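Local structure of DCN1-like protein 3 (Homo sapiens, 4GBA) at residues R43-A48 against W126-T131; L47-Q52 against F96-R101. The protein contributes to cullin neddylation by helping transfer NEDD8 from N-terminally acetylated NEDD8-conjugating E2 enzymes to cullin-RBX complexes. All coordinates share one frame; numbering follows the deposited sequence.

Contact 1: residues R43-A48 against W126-T131; sequences RVLLLA and WKLVFT
Leu45 reaches from helix 42-50 to the last turn of helix 119-129, where Leu128 and Val129 receive it. Its side chain can be followed outward atom by atom. Leu45 CB already meets the partner helix, lying 3.8 Å from Leu128 CD2. CG stands anti to the backbone N (chi1 175°), which carries the branch on past Leu128. Of the two methyls, CD2 does the touching: Leu45 CD2 comes to 4.0 Å from Val129 CA, with Leu128 CG at 4.1 Å from the same methyl. The two leucines thus lie alongside one another and run in opposite directions, the root of Leu45 beside the tip of Leu128. Val129 adds its CB, 4.2 Å from Leu45 CD2. No hydrogen bond joins the segments; the contact is wholly apolar.

Just beyond, the helix end is tied off by Thr131, whose OG1 and N both donate to Leu128 O, although the modelled length of the OG1 bond is doubtfully short. Thr103 and Phe106 of helix 93-107 also pack on Leu45. Val44, Leu45, Ala48 and Leu128 all pack on a modified side chain of the bound peptide, so this helix-helix seam forms part of the DCUN1-domain groove that receives the N-terminally acetylated E2 peptide.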
ATOM      1  N   ARG A  43      -0.791   1.280   9.537  1.00 33.79           N
ATOM      2  CA  ARG A  43      -2.026   1.949   9.951  1.00 31.94           C
ATOM      3  C   ARG A  43      -2.372   3.139   9.083  1.00 31.27           C
ATOM      4  O   ARG A  43      -3.545   3.466   8.921  0.89 30.36           O
ATOM      5  CB  ARG A  43      -1.936   2.433  11.385  1.00 34.29           C
ATOM      6  CG  ARG A  43      -2.208   1.379  12.405  1.00 38.14           C
ATOM      7  CD  ARG A  43      -1.547   1.778  13.690  1.00 46.19           C
ATOM      8  NE  ARG A  43      -1.363   0.630  14.557  1.00 54.00           N
ATOM      9  CZ  ARG A  43      -0.908   0.719  15.796  1.00 56.28           C
ATOM     10  NH1 ARG A  43      -0.599   1.916  16.285  1.00 50.83           N
ATOM     11  NH2 ARG A  43      -0.776  -0.382  16.537  1.00 58.61           N
ATOM     12  N   VAL A  44      -1.345   3.801   8.552  1.00 33.12           N
ATOM     13  CA  VAL A  44      -1.550   4.962   7.691  1.00 31.93           C
ATOM     14  C   VAL A  44      -2.080   4.523   6.328  1.00 31.39           C
ATOM     15  O   VAL A  44      -2.977   5.164   5.767  1.00 29.08           O
ATOM     16  CB  VAL A  44      -0.264   5.819   7.564  1.00 31.86           C
ATOM     17  CG1 VAL A  44      -0.473   6.963   6.580  1.00 25.80           C
ATOM     18  CG2 VAL A  44       0.147   6.350   8.955  1.00 29.00           C
ATOM     19  N   LEU A  45      -1.540   3.422   5.807  1.00 30.41           N
ATOM     20  CA  LEU A  45      -2.136   2.778   4.638  1.00 33.58           C
ATOM     21  C   LEU A  45      -3.622   2.424   4.920  1.00 32.25           C
ATOM     22  O   LEU A  45      -4.501   2.700   4.093  1.00 32.02           O
ATOM     23  CB  LEU A  45      -1.331   1.538   4.221  1.00 31.41           C
ATOM     24  CG  LEU A  45      -1.901   0.697   3.070  1.00 36.01           C
ATOM     25  CD1 LEU A  45      -1.798   1.438   1.716  1.00 28.25           C
ATOM     26  CD2 LEU A  45      -1.226  -0.679   3.009  1.00 29.92           C
ATOM     27  N   LEU A  46      -3.910   1.851   6.091  1.00 31.41           N
ATOM     28  CA  LEU A  46      -5.308   1.520   6.453  1.00 32.62           C
ATOM     29  C   LEU A  46      -6.206   2.757   6.485  1.00 32.11           C
ATOM     30  O   LEU A  46      -7.320   2.734   5.980  1.00 31.31           O
ATOM     31  CB  LEU A  46      -5.383   0.800   7.796  1.00 29.60           C
ATOM     32  CG  LEU A  46      -4.711  -0.566   7.872  1.00 32.36           C
ATOM     33  CD1 LEU A  46      -5.040  -1.268   9.196  1.00 35.88           C
ATOM     34  CD2 LEU A  46      -5.147  -1.408   6.704  1.00 32.65           C
ATOM     35  N   LEU A  47      -5.702   3.838   7.070  1.00 31.02           N
ATOM     36  CA  LEU A  47      -6.417   5.110   7.098  1.00 28.11           C
ATOM     37  C   LEU A  47      -6.726   5.599   5.691  1.00 29.67           C
ATOM     38  O   LEU A  47      -7.873   5.911   5.387  1.00 34.66           O
ATOM     39  CB  LEU A  47      -5.587   6.159   7.842  1.00 28.32           C
ATOM     40  CG  LEU A  47      -6.257   7.113   8.826  1.00 36.66           C
ATOM     41  CD1 LEU A  47      -7.328   6.401   9.681  1.00 30.42           C
ATOM     42  CD2 LEU A  47      -5.192   7.798   9.715  1.00 33.51           C
ATOM     43  N   ALA A  48      -5.704   5.672   4.835  1.00 29.37           N
ATOM     44  CA  ALA A  48      -5.881   6.096   3.450  1.00 28.06           C
ATOM     45  C   ALA A  48      -6.909   5.199   2.747  1.00 31.97           C
ATOM     46  O   ALA A  48      -7.736   5.672   1.971  1.00 30.96           O
ATOM     47  CB  ALA A  48      -4.533   6.075   2.693  1.00 28.27           C
ATOM     48  N   TRP A 126       4.119  -3.584  -1.423  1.00 36.13           N
ATOM     49  CA  TRP A 126       3.930  -5.013  -1.197  1.00 37.37           C
ATOM     50  C   TRP A 126       4.294  -5.409   0.226  1.00 38.17           C
ATOM     51  O   TRP A 126       3.550  -6.140   0.867  1.00 40.18           O
ATOM     52  CB  TRP A 126       4.724  -5.844  -2.193  1.00 36.54           C
ATOM     53  CG  TRP A 126       3.889  -6.348  -3.329  1.00 35.70           C
ATOM     54  CD1 TRP A 126       2.607  -6.808  -3.264  1.00 35.11           C
ATOM     55  CD2 TRP A 126       4.277  -6.428  -4.702  1.00 36.77           C
ATOM     56  NE1 TRP A 126       2.172  -7.182  -4.508  1.00 33.77           N
ATOM     57  CE2 TRP A 126       3.175  -6.958  -5.413  1.00 37.33           C
ATOM     58  CE3 TRP A 126       5.451  -6.111  -5.400  1.00 34.34           C
ATOM     59  CZ2 TRP A 126       3.217  -7.186  -6.799  1.00 35.42           C
ATOM     60  CZ3 TRP A 126       5.487  -6.327  -6.773  1.00 36.36           C
ATOM     61  CH2 TRP A 126       4.377  -6.864  -7.458  1.00 38.66           C
ATOM     62  N   LYS A 127       5.441  -4.930   0.706  1.00 37.30           N
ATOM     63  CA  LYS A 127       5.872  -5.153   2.085  1.00 35.36           C
ATOM     64  C   LYS A 127       4.832  -4.619   3.076  1.00 36.16           C
ATOM     65  O   LYS A 127       4.442  -5.300   4.019  1.00 35.49           O
ATOM     66  CB  LYS A 127       7.196  -4.435   2.312  1.00 36.17           C
ATOM     67  CG  LYS A 127       8.002  -4.909   3.506  1.00 43.77           C
ATOM     68  CD  LYS A 127       9.419  -4.295   3.491  1.00 48.86           C
ATOM     69  CE  LYS A 127      10.043  -4.351   2.078  1.00 54.13           C
ATOM     70  NZ  LYS A 127      11.459  -3.826   1.970  1.00 58.53           N
ATOM     71  N   LEU A 128       4.396  -3.386   2.854  1.00 33.91           N
ATOM     72  CA  LEU A 128       3.410  -2.755   3.709  1.00 36.49           C
ATOM     73  C   LEU A 128       2.054  -3.502   3.742  1.00 39.38           C
ATOM     74  O   LEU A 128       1.528  -3.809   4.821  1.00 38.46           O
ATOM     75  CB  LEU A 128       3.214  -1.285   3.308  1.00 34.36           C
ATOM     76  CG  LEU A 128       2.599  -0.405   4.403  1.00 35.52           C
ATOM     77  CD1 LEU A 128       3.440  -0.502   5.670  1.00 30.31           C
ATOM     78  CD2 LEU A 128       2.466   1.033   3.944  1.00 30.84           C
ATOM     79  N   VAL A 129       1.493  -3.801   2.575  1.00 35.39           N
ATOM     80  CA  VAL A 129       0.154  -4.387   2.522  1.00 35.99           C
ATOM     81  C   VAL A 129       0.079  -5.780   3.182  1.00 35.84           C
ATOM     82  O   VAL A 129      -0.950  -6.151   3.765  1.00 37.05           O
ATOM     83  CB  VAL A 129      -0.434  -4.372   1.072  1.00 34.51           C
ATOM     84  CG1 VAL A 129       0.238  -5.412   0.185  1.00 33.93           C
ATOM     85  CG2 VAL A 129      -1.950  -4.569   1.098  1.00 31.33           C
ATOM     86  N   PHE A 130       1.174  -6.531   3.124  1.00 35.24           N
ATOM     87  CA  PHE A 130       1.207  -7.875   3.704  1.00 37.40           C
ATOM     88  C   PHE A 130       1.630  -7.891   5.177  1.00 39.23           C
ATOM     89  O   PHE A 130       1.855  -8.958   5.747  1.00 39.20           O
ATOM     90  CB  PHE A 130       2.123  -8.805   2.889  1.00 37.65           C
ATOM     91  CG  PHE A 130       1.505  -9.300   1.598  1.00 40.84           C
ATOM     92  CD1 PHE A 130       0.393 -10.143   1.619  1.00 36.28           C
ATOM     93  CD2 PHE A 130       2.037  -8.935   0.367  1.00 39.10           C
ATOM     94  CE1 PHE A 130      -0.177 -10.602   0.447  1.00 35.33           C
ATOM     95  CE2 PHE A 130       1.465  -9.396  -0.822  1.00 39.34           C
ATOM     96  CZ  PHE A 130       0.360 -10.230  -0.782  1.00 35.97           C
ATOM     97  N   THR A 131       1.733  -6.711   5.784  1.00 39.18           N
ATOM     98  CA  THR A 131       2.177  -6.566   7.178  1.00 37.46           C
ATOM     99  C   THR A 131       1.630  -7.634   8.149  1.00 40.93           C
ATOM    100  O   THR A 131       2.402  -8.249   8.878  1.00 42.98           O
ATOM    101  CB  THR A 131       1.884  -5.129   7.722  1.00 35.79           C
ATOM    102  OG1 THR A 131       2.701  -4.172   7.028  1.00 37.35           O
ATOM    103  CG2 THR A 131       2.170  -5.040   9.193  1.00 30.15           C
TER

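Contact 2: residues L47-Q52 against F96-R101; sequences LAWKFQ and FKDLYR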
ATOM      1  N   LEU A  47      -5.702   3.838   7.070  1.00 31.02           N
ATOM      2  CA  LEU A  47      -6.417   5.110   7.098  1.00 28.11           C
ATOM      3  C   LEU A  47      -6.726   5.599   5.691  1.00 29.67           C
ATOM      4  O   LEU A  47      -7.873   5.911   5.387  1.00 34.66           O
ATOM      5  CB  LEU A  47      -5.587   6.159   7.842  1.00 28.32           C
ATOM      6  CG  LEU A  47      -6.257   7.113   8.826  1.00 36.66           C
ATOM      7  CD1 LEU A  47      -7.328   6.401   9.681  1.00 30.42           C
ATOM      8  CD2 LEU A  47      -5.192   7.798   9.715  1.00 33.51           C
ATOM      9  N   ALA A  48      -5.704   5.672   4.835  1.00 29.37           N
ATOM     10  CA  ALA A  48      -5.881   6.096   3.450  1.00 28.06           C
ATOM     11  C   ALA A  48      -6.909   5.199   2.747  1.00 31.97           C
ATOM     12  O   ALA A  48      -7.736   5.672   1.971  1.00 30.96           O
ATOM     13  CB  ALA A  48      -4.533   6.075   2.693  1.00 28.27           C
ATOM     14  N   TRP A  49      -6.834   3.899   3.021  1.00 30.69           N
ATOM     15  CA  TRP A  49      -7.800   2.942   2.506  1.00 32.64           C
ATOM     16  C   TRP A  49      -9.232   3.317   2.946  1.00 33.75           C
ATOM     17  O   TRP A  49     -10.101   3.554   2.107  1.00 29.89           O
ATOM     18  CB  TRP A  49      -7.404   1.527   2.954  1.00 31.95           C
ATOM     19  CG  TRP A  49      -8.448   0.441   2.699  1.00 36.17           C
ATOM     20  CD1 TRP A  49      -9.065   0.152   1.516  1.00 32.17           C
ATOM     21  CD2 TRP A  49      -8.947  -0.513   3.655  1.00 34.00           C
ATOM     22  NE1 TRP A  49      -9.916  -0.919   1.670  1.00 31.18           N
ATOM     23  CE2 TRP A  49      -9.868  -1.344   2.971  1.00 36.92           C
ATOM     24  CE3 TRP A  49      -8.709  -0.741   5.020  1.00 32.49           C
ATOM     25  CZ2 TRP A  49     -10.556  -2.386   3.610  1.00 37.62           C
ATOM     26  CZ3 TRP A  49      -9.392  -1.778   5.657  1.00 39.29           C
ATOM     27  CH2 TRP A  49     -10.308  -2.586   4.948  1.00 42.07           C
ATOM     28  N   LYS A  50      -9.451   3.395   4.259  1.00 31.37           N
ATOM     29  CA  LYS A  50     -10.729   3.840   4.839  1.00 33.30           C
ATOM     30  C   LYS A  50     -11.235   5.188   4.294  1.00 35.86           C
ATOM     31  O   LYS A  50     -12.438   5.373   4.108  1.00 32.88           O
ATOM     32  CB  LYS A  50     -10.611   3.914   6.363  1.00 32.70           C
ATOM     33  CG  LYS A  50     -11.480   2.943   7.074  1.00 41.29           C
ATOM     34  CD  LYS A  50     -11.258   1.551   6.570  1.00 41.96           C
ATOM     35  CE  LYS A  50     -12.292   0.612   7.171  1.00 41.42           C
ATOM     36  NZ  LYS A  50     -13.637   1.184   6.988  1.00 38.22           N
ATOM     37  N   PHE A  51     -10.322   6.134   4.048  1.00 35.01           N
ATOM     38  CA  PHE A  51     -10.713   7.442   3.515  1.00 33.49           C
ATOM     39  C   PHE A  51     -10.836   7.405   1.998  1.00 32.83           C
ATOM     40  O   PHE A  51     -11.209   8.401   1.372  1.00 31.42           O
ATOM     41  CB  PHE A  51      -9.707   8.530   3.909  1.00 35.37           C
ATOM     42  CG  PHE A  51      -9.672   8.833   5.389  1.00 35.48           C
ATOM     43  CD1 PHE A  51     -10.422   8.089   6.289  1.00 36.33           C
ATOM     44  CD2 PHE A  51      -8.896   9.867   5.871  1.00 36.47           C
ATOM     45  CE1 PHE A  51     -10.390   8.364   7.643  1.00 32.39           C
ATOM     46  CE2 PHE A  51      -8.859  10.156   7.222  1.00 38.74           C
ATOM     47  CZ  PHE A  51      -9.612   9.402   8.110  1.00 37.39           C
ATOM     48  N   GLN A  52     -10.491   6.260   1.410  1.00 34.95           N
ATOM     49  CA  GLN A  52     -10.538   6.090  -0.045  1.00 40.82           C
ATOM     50  C   GLN A  52      -9.770   7.192  -0.780  1.00 37.77           C
ATOM     51  O   GLN A  52     -10.312   7.820  -1.698  1.00 41.53           O
ATOM     52  CB  GLN A  52     -11.991   6.098  -0.534  1.00 38.91           C
ATOM     53  CG  GLN A  52     -12.917   5.131   0.175  1.00 40.66           C
ATOM     54  CD  GLN A  52     -14.245   5.002  -0.548  1.00 53.65           C
ATOM     55  OE1 GLN A  52     -15.268   5.528  -0.102  1.00 53.15           O
ATOM     56  NE2 GLN A  52     -14.227   4.320  -1.687  1.00 59.11           N
ATOM     57  N   PHE A  96      -9.351  -7.606   3.025  1.00 40.07           N
ATOM     58  CA  PHE A  96      -7.972  -7.590   2.604  1.00 39.89           C
ATOM     59  C   PHE A  96      -7.848  -7.496   1.090  1.00 39.30           C
ATOM     60  O   PHE A  96      -7.037  -6.732   0.575  1.00 35.84           O
ATOM     61  CB  PHE A  96      -7.186  -8.792   3.106  1.00 38.66           C
ATOM     62  CG  PHE A  96      -5.755  -8.760   2.672  1.00 38.86           C
ATOM     63  CD1 PHE A  96      -4.843  -7.923   3.313  1.00 36.60           C
ATOM     64  CD2 PHE A  96      -5.325  -9.510   1.580  1.00 39.00           C
ATOM     65  CE1 PHE A  96      -3.509  -7.866   2.894  1.00 39.15           C
ATOM     66  CE2 PHE A  96      -3.991  -9.462   1.153  1.00 34.03           C
ATOM     67  CZ  PHE A  96      -3.085  -8.638   1.806  1.00 35.39           C
ATOM     68  N   LYS A  97      -8.650  -8.273   0.374  1.00 42.73           N
ATOM     69  CA  LYS A  97      -8.630  -8.208  -1.084  1.00 42.76           C
ATOM     70  C   LYS A  97      -8.909  -6.789  -1.531  1.00 38.92           C
ATOM     71  O   LYS A  97      -8.296  -6.305  -2.478  1.00 37.14           O
ATOM     72  CB  LYS A  97      -9.646  -9.178  -1.712  1.00 45.72           C
ATOM     73  CG  LYS A  97      -9.130 -10.610  -1.812  1.00 51.03           C
ATOM     74  CD  LYS A  97     -10.252 -11.625  -2.020  1.00 59.31           C
ATOM     75  CE  LYS A  97     -10.688 -11.711  -3.476  1.00 65.86           C
ATOM     76  NZ  LYS A  97     -11.737 -12.759  -3.667  1.00 73.93           N
ATOM     77  N   ASP A  98      -9.835  -6.123  -0.845  1.00 38.08           N
ATOM     78  CA  ASP A  98     -10.187  -4.753  -1.205  1.00 41.41           C
ATOM     79  C   ASP A  98      -9.041  -3.783  -0.896  1.00 37.71           C
ATOM     80  O   ASP A  98      -8.722  -2.915  -1.706  1.00 34.14           O
ATOM     81  CB  ASP A  98     -11.479  -4.301  -0.513  1.00 36.87           C
ATOM     82  CG  ASP A  98     -11.928  -2.915  -0.967  1.00 40.93           C
ATOM     83  OD1 ASP A  98     -12.524  -2.809  -2.065  1.00 52.28           O
ATOM     84  OD2 ASP A  98     -11.685  -1.926  -0.236  1.00 38.14           O
ATOM     85  N   LEU A  99      -8.435  -3.940   0.277  1.00 31.87           N
ATOM     86  CA  LEU A  99      -7.302  -3.129   0.672  1.00 35.03           C
ATOM     87  C   LEU A  99      -6.149  -3.321  -0.313  1.00 35.78           C
ATOM     88  O   LEU A  99      -5.496  -2.353  -0.733  1.00 31.08           O
ATOM     89  CB  LEU A  99      -6.857  -3.508   2.084  1.00 34.19           C
ATOM     90  CG  LEU A  99      -5.440  -3.070   2.447  1.00 32.41           C
ATOM     91  CD1 LEU A  99      -5.371  -1.557   2.608  1.00 30.90           C
ATOM     92  CD2 LEU A  99      -4.991  -3.785   3.699  1.00 34.06           C
ATOM     93  N   TYR A 100      -5.915  -4.583  -0.676  1.00 34.69           N
ATOM     94  CA  TYR A 100      -4.927  -4.953  -1.691  1.00 35.25           C
ATOM     95  C   TYR A 100      -5.160  -4.294  -3.069  1.00 37.20           C
ATOM     96  O   TYR A 100      -4.207  -3.811  -3.692  1.00 38.90           O
ATOM     97  CB  TYR A 100      -4.829  -6.479  -1.816  1.00 35.94           C
ATOM     98  CG  TYR A 100      -3.681  -6.949  -2.689  1.00 37.48           C
ATOM     99  CD1 TYR A 100      -2.395  -7.081  -2.170  1.00 34.66           C
ATOM    100  CD2 TYR A 100      -3.881  -7.265  -4.031  1.00 37.71           C
ATOM    101  CE1 TYR A 100      -1.337  -7.503  -2.960  1.00 35.55           C
ATOM    102  CE2 TYR A 100      -2.820  -7.695  -4.839  1.00 37.28           C
ATOM    103  CZ  TYR A 100      -1.554  -7.811  -4.296  1.00 37.79           C
ATOM    104  OH  TYR A 100      -0.502  -8.231  -5.087  1.00 35.05           O
ATOM    105  N   ARG A 101      -6.406  -4.260  -3.544  1.00 32.31           N
ATOM    106  CA  ARG A 101      -6.700  -3.583  -4.811  1.00 34.06           C
ATOM    107  C   ARG A 101      -6.500  -2.067  -4.705  1.00 36.05           C
ATOM    108  O   ARG A 101      -5.951  -1.446  -5.621  1.00 39.33           O
ATOM    109  CB  ARG A 101      -8.118  -3.900  -5.314  1.00 39.89           C
ATOM    110  CG  ARG A 101      -8.480  -5.385  -5.260  1.00 53.67           C
ATOM    111  CD  ARG A 101      -9.894  -5.687  -5.824  1.00 60.16           C
ATOM    112  NE  ARG A 101      -9.804  -6.395  -7.106  1.00 73.37           N
ATOM    113  CZ  ARG A 101     -10.673  -7.305  -7.547  1.00 68.77           C
ATOM    114  NH1 ARG A 101     -11.730  -7.644  -6.809  1.00 59.92           N
ATOM    115  NH2 ARG A 101     -10.471  -7.885  -8.734  1.00 51.41           N
TER
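Trp49 and Leu99 mark the nearest backbone approach, 6.4 Å between their CA atoms, where the last turn of helix 42-50 meets helix 93-107. The first helix then closes at Gln52, whose positive phi (53°) belongs to a Schellman motif. Trp49 carries the contact from its side. A chi1 of 170° swings the indole away from the backbone N and out to helix 93-107, where it is held both at its edge and over a face. At the edge, Trp49 NE1 donates to Asp98 OD2 over 2.8 Å in an almost straight bond (172°). The carboxylate oxygen lies close to the indole plane and is met on its anti side. Leu99 covers one face: its CA sits over the five-membered ring in a CH-pi contact, its CB lies over the centre of the indole, and Leu99 CD1 is 3.7 Å from Trp49 CG. On the opposite face, Lys50 CD lies toward the rim. A leucine here, lacking the indole N-H and flat ring, would probably set the Asp98 carboxylate free to turn and open a gap over Leu99. Lys95 and Phe102 of helix 93-107 also pack on Trp49, while Leu99 also packs on Val129 of helix 119-129.

In the fold
After helices 7-13 and 25-34 the chain enters helix 42-50, which supplies the first segment of both contacts; they share Leu47 and Ala48. From there the chain passes through the short strand 59-60 and helices 61-71 and 76-89 before helix 93-107 returns to it, closing the smaller loop at contact 2. It continues through strand 117-118 into helix 119-129, whose end closes the larger loop at contact 1. The smaller loop is therefore nested within the larger. The contact centres lie about 8 Å apart and are joined directly: Trp126 NE1 probably hydrogen-bonds to Tyr100 OH, and Leu46 packs on Leu99. Helix 42-50 is thus tied to two helices that follow much later in the DCUN1 domain.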